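Local coordinates for protein phenolic acid decarboxylase (Sedimentibacter hydroxybenzoicus, PDB 7AE5) that catalyses the reversible, non-oxidative decarboxylation of 4-hydroxybenzoate and 3,4-dihydroxybenzoate under anaerobic conditions, using prenylated FMN and manganese, at residues Y5-E13 / H299-N307. Sequence-based numbering, arbitrary orientation.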
loop_
_atom_site.group_PDB
_atom_site.type_symbol
_atom_site.label_atom_id
_atom_site.label_comp_id
_atom_site.label_asym_id
_atom_site.label_seq_id
_atom_site.Cartn_x
_atom_site.Cartn_y
_atom_site.Cartn_z
ATOM N N TYR C 5 18.340 48.965 -15.383
ATOM C CA TYR C 5 18.231 49.864 -14.242
ATOM C C TYR C 5 19.590 50.007 -13.573
ATOM O O TYR C 5 20.230 49.006 -13.233
ATOM C CB TYR C 5 17.198 49.359 -13.231
ATOM C CG TYR C 5 15.848 49.042 -13.834
ATOM C CD1 TYR C 5 15.569 47.782 -14.350
ATOM C CD2 TYR C 5 14.857 50.010 -13.899
ATOM C CE1 TYR C 5 14.334 47.494 -14.902
ATOM C CE2 TYR C 5 13.621 49.733 -14.447
ATOM C CZ TYR C 5 13.365 48.475 -14.949
ATOM O OH TYR C 5 12.134 48.197 -15.497
ATOM N N LYS C 6 20.020 51.255 -13.377
ATOM C CA LYS C 6 21.300 51.525 -12.734
ATOM C C LYS C 6 21.216 51.485 -11.214
ATOM O O LYS C 6 22.256 51.369 -10.555
ATOM C CB LYS C 6 21.835 52.890 -13.176
ATOM C CG LYS C 6 22.889 52.828 -14.270
ATOM C CD LYS C 6 23.789 54.053 -14.231
ATOM C CE LYS C 6 22.975 55.338 -14.263
ATOM N NZ LYS C 6 23.776 56.500 -14.746
ATOM N N ASP C 7 20.018 51.581 -10.646
ATOM C CA ASP C 7 19.833 51.564 -9.200
ATOM C C ASP C 7 18.371 51.242 -8.906
ATOM O O ASP C 7 17.607 50.871 -9.803
ATOM C CB ASP C 7 20.279 52.894 -8.574
ATOM C CG ASP C 7 19.612 54.104 -9.211
ATOM O OD1 ASP C 7 18.445 54.007 -9.645
ATOM O OD2 ASP C 7 20.265 55.167 -9.279
ATOM N N LEU C 8 17.982 51.390 -7.639
ATOM C CA LEU C 8 16.605 51.125 -7.240
ATOM C C LEU C 8 15.666 52.257 -7.634
ATOM O O LEU C 8 14.500 52.004 -7.961
ATOM C CB LEU C 8 16.540 50.885 -5.730
ATOM C CG LEU C 8 15.160 50.825 -5.070
ATOM C CD1 LEU C 8 14.526 49.461 -5.278
ATOM C CD2 LEU C 8 15.262 51.154 -3.589
ATOM N N ARG C 9 16.153 53.501 -7.620
ATOM C CA ARG C 9 15.290 54.645 -7.903
ATOM C C ARG C 9 14.776 54.615 -9.336
ATOM O O ARG C 9 13.616 54.960 -9.593
ATOM C CB ARG C 9 16.041 55.946 -7.631
ATOM C CG ARG C 9 16.602 56.026 -6.230
ATOM C CD ARG C 9 17.206 57.383 -5.941
ATOM N NE ARG C 9 17.692 57.467 -4.569
ATOM C CZ ARG C 9 17.950 58.602 -3.935
ATOM N NH1 ARG C 9 17.780 59.775 -4.522
ATOM N NH2 ARG C 9 18.388 58.558 -2.680
ATOM N N GLU C 10 15.628 54.220 -10.285
ATOM C CA GLU C 10 15.164 54.047 -11.657
ATOM C C GLU C 10 14.073 52.989 -11.732
ATOM O O GLU C 10 13.069 53.167 -12.432
ATOM C CB GLU C 10 16.334 53.678 -12.568
ATOM C CG GLU C 10 17.194 54.858 -12.991
ATOM C CD GLU C 10 18.477 54.427 -13.679
ATOM O OE1 GLU C 10 18.536 53.274 -14.159
ATOM O OE2 GLU C 10 19.425 55.239 -13.739
ATOM N N PHE C 11 14.245 51.883 -11.003
ATOM C CA PHE C 11 13.232 50.834 -10.995
ATOM C C PHE C 11 11.956 51.301 -10.308
ATOM O O PHE C 11 10.850 50.962 -10.744
ATOM C CB PHE C 11 13.781 49.582 -10.314
ATOM C CG PHE C 11 12.834 48.418 -10.334
ATOM C CD1 PHE C 11 12.378 47.900 -11.534
ATOM C CD2 PHE C 11 12.401 47.840 -9.153
ATOM C CE1 PHE C 11 11.506 46.829 -11.557
ATOM C CE2 PHE C 11 11.531 46.767 -9.169
ATOM C CZ PHE C 11 11.082 46.261 -10.372
ATOM N N LEU C 12 12.091 52.081 -9.232
ATOM C CA LEU C 12 10.916 52.549 -8.504
ATOM C C LEU C 12 10.047 53.446 -9.378
ATOM O O LEU C 12 8.816 53.330 -9.369
ATOM C CB LEU C 12 11.349 53.288 -7.238
ATOM C CG LEU C 12 11.754 52.432 -6.035
ATOM C CD1 LEU C 12 11.977 53.302 -4.805
ATOM C CD2 LEU C 12 10.723 51.350 -5.755
ATOM N N GLU C 13 10.671 54.346 -10.142
ATOM C CA GLU C 13 9.899 55.247 -10.992
ATOM C C GLU C 13 9.240 54.494 -12.141
ATOM O O GLU C 13 8.121 54.828 -12.546
ATOM C CB GLU C 13 10.796 56.366 -11.523
ATOM N N HIS C 299 26.372 56.239 1.939
ATOM C CA HIS C 299 24.995 56.224 1.467
ATOM C C HIS C 299 24.737 57.399 0.535
ATOM O O HIS C 299 25.406 58.434 0.610
ATOM C CB HIS C 299 24.007 56.252 2.639
ATOM C CG HIS C 299 23.984 57.550 3.385
ATOM N ND1 HIS C 299 23.235 58.632 2.977
ATOM C CD2 HIS C 299 24.621 57.939 4.515
ATOM C CE1 HIS C 299 23.406 59.630 3.825
ATOM N NE2 HIS C 299 24.244 59.236 4.767
ATOM N N ARG C 300 23.754 57.220 -0.343
ATOM C CA ARG C 300 23.298 58.288 -1.217
ATOM C C ARG C 300 22.550 59.344 -0.405
ATOM O O ARG C 300 22.169 59.127 0.747
ATOM C CB ARG C 300 22.396 57.729 -2.317
ATOM C CG ARG C 300 22.949 56.495 -3.008
ATOM C CD ARG C 300 22.004 55.987 -4.083
ATOM N NE ARG C 300 21.552 57.057 -4.964
ATOM C CZ ARG C 300 21.115 56.873 -6.202
ATOM N NH1 ARG C 300 21.064 55.668 -6.745
ATOM N NH2 ARG C 300 20.716 57.924 -6.912
ATOM N N THR C 301 22.341 60.505 -1.019
ATOM C CA THR C 301 21.610 61.573 -0.353
ATOM C C THR C 301 20.126 61.230 -0.291
ATOM O O THR C 301 19.519 60.870 -1.304
ATOM C CB THR C 301 21.822 62.898 -1.081
ATOM O OG1 THR C 301 23.226 63.171 -1.174
ATOM C CG2 THR C 301 21.142 64.033 -0.328
ATOM N N ASN C 302 19.546 61.355 0.900
ATOM C CA ASN C 302 18.183 60.916 1.176
ATOM C C ASN C 302 17.987 59.449 0.780
ATOM O O ASN C 302 17.178 59.141 -0.098
ATOM C CB ASN C 302 17.167 61.808 0.474
ATOM C CG ASN C 302 16.945 63.128 1.197
ATOM O OD1 ASN C 302 15.868 63.378 1.741
ATOM N ND2 ASN C 302 17.964 63.981 1.204
ATOM N N PRO C 303 18.712 58.524 1.412
ATOM C CA PRO C 303 18.613 57.117 1.016
ATOM C C PRO C 303 17.247 56.534 1.327
ATOM O O PRO C 303 16.505 57.016 2.185
ATOM C CB PRO C 303 19.704 56.430 1.845
ATOM C CG PRO C 303 19.913 57.321 3.005
ATOM C CD PRO C 303 19.659 58.715 2.522
ATOM N N ILE C 304 16.933 55.460 0.609
ATOM C CA ILE C 304 15.649 54.781 0.700
ATOM C C ILE C 304 15.892 53.388 1.262
ATOM O O ILE C 304 16.619 52.587 0.662
ATOM C CB ILE C 304 14.951 54.712 -0.666
ATOM C CG1 ILE C 304 14.556 56.117 -1.125
ATOM C CG2 ILE C 304 13.739 53.810 -0.588
ATOM C CD1 ILE C 304 14.278 56.227 -2.609
ATOM N N PHE C 305 15.286 53.103 2.411
ATOM C CA PHE C 305 15.442 51.813 3.079
ATOM C C PHE C 305 14.568 50.793 2.362
ATOM O O PHE C 305 13.370 50.677 2.637
ATOM C CB PHE C 305 15.071 51.927 4.554
ATOM C CG PHE C 305 15.233 50.646 5.333
ATOM C CD1 PHE C 305 16.135 49.674 4.926
ATOM C CD2 PHE C 305 14.486 50.418 6.480
ATOM C CE1 PHE C 305 16.285 48.500 5.644
ATOM C CE2 PHE C 305 14.634 49.245 7.203
ATOM C CZ PHE C 305 15.534 48.286 6.784
ATOM N N GLU C 306 15.169 50.046 1.439
ATOM C CA GLU C 306 14.461 48.989 0.725
ATOM C C GLU C 306 14.460 47.737 1.592
ATOM O O GLU C 306 15.484 47.060 1.721
ATOM C CB GLU C 306 15.110 48.721 -0.630
ATOM C CG GLU C 306 14.358 47.699 -1.475
ATOM C CD GLU C 306 15.240 47.002 -2.495
ATOM O OE1 GLU C 306 16.453 47.292 -2.536
ATOM O OE2 GLU C 306 14.718 46.163 -3.260
ATOM N N ASN C 307 13.314 47.435 2.195
ATOM C CA ASN C 307 13.179 46.298 3.089
ATOM C C ASN C 307 12.055 45.396 2.604
ATOM O O ASN C 307 11.225 45.788 1.780
ATOM C CB ASN C 307 12.916 46.747 4.531
ATOM C CG ASN C 307 13.606 45.862 5.548
ATOM O OD1 ASN C 307 14.660 45.286 5.275
ATOM N ND2 ASN C 307 13.018 45.756 6.734
#
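Asp7 OD2 takes a salt-bridged hydrogen bond from Arg300 NH1 at 2.7 Å, nearly straight at the hydrogen. The donor points within its own guanidinium plane but reaches the oxygen from well above the carboxylate plane. The other oxygen, Asp7 OD1, accepts from Glu10 N at 2.9 Å, the N-cap bond that opens helix 8-17; one carboxylate thus starts the helix and ties it to the loop at Arg300. With CG between its backbone N and carbonyl carbon (chi1 54°), Asp7 can turn back over the helix end.

Arg9 runs out extended from CG to NE, antiparallel to the Arg300 side chain, and the two guanidinium groups stack offset, centres 4.3 Å apart and planes 9° from parallel. Asp7 on Arg300 and Glu258, which pairs with Arg9 NE, probably offset the like charges. At the far end Arg9 NH2 donates to Thr301 O (2.9 Å), which sits at the edge of the guanidinium. A leucine in place of Arg9 would probably leave Thr301 O without this donor, Glu258 OE2 without its salt-bridge partner, and one face of Arg300 without its stacked partner.

Next to this polar layer, Leu8 CD1 lies 3.8 Å from Glu306 CD while its CD2 packs on Glu306 CB, so the leucine lines both stem and head of a glutamate whose carboxylate is salt-bridged to Lys145 and hydrogen-bonded by the backbone N of Asn209. Ile304 CG2 touches Leu8 CD2, and Ile304 CD1 meets Leu12 CD1 at 4.3 Å. Val64 and Phe52 continue this apolar patch. The axis of helix 8-13 runs at 80° to strand 304-306, and the contact packs the N-terminal helix of this UbiD-family chain against a mixed four-stranded sheet, to which strand 304-306, from the Rift-related region of the sequence, adds itself as an outermost strand beside strand 62-65.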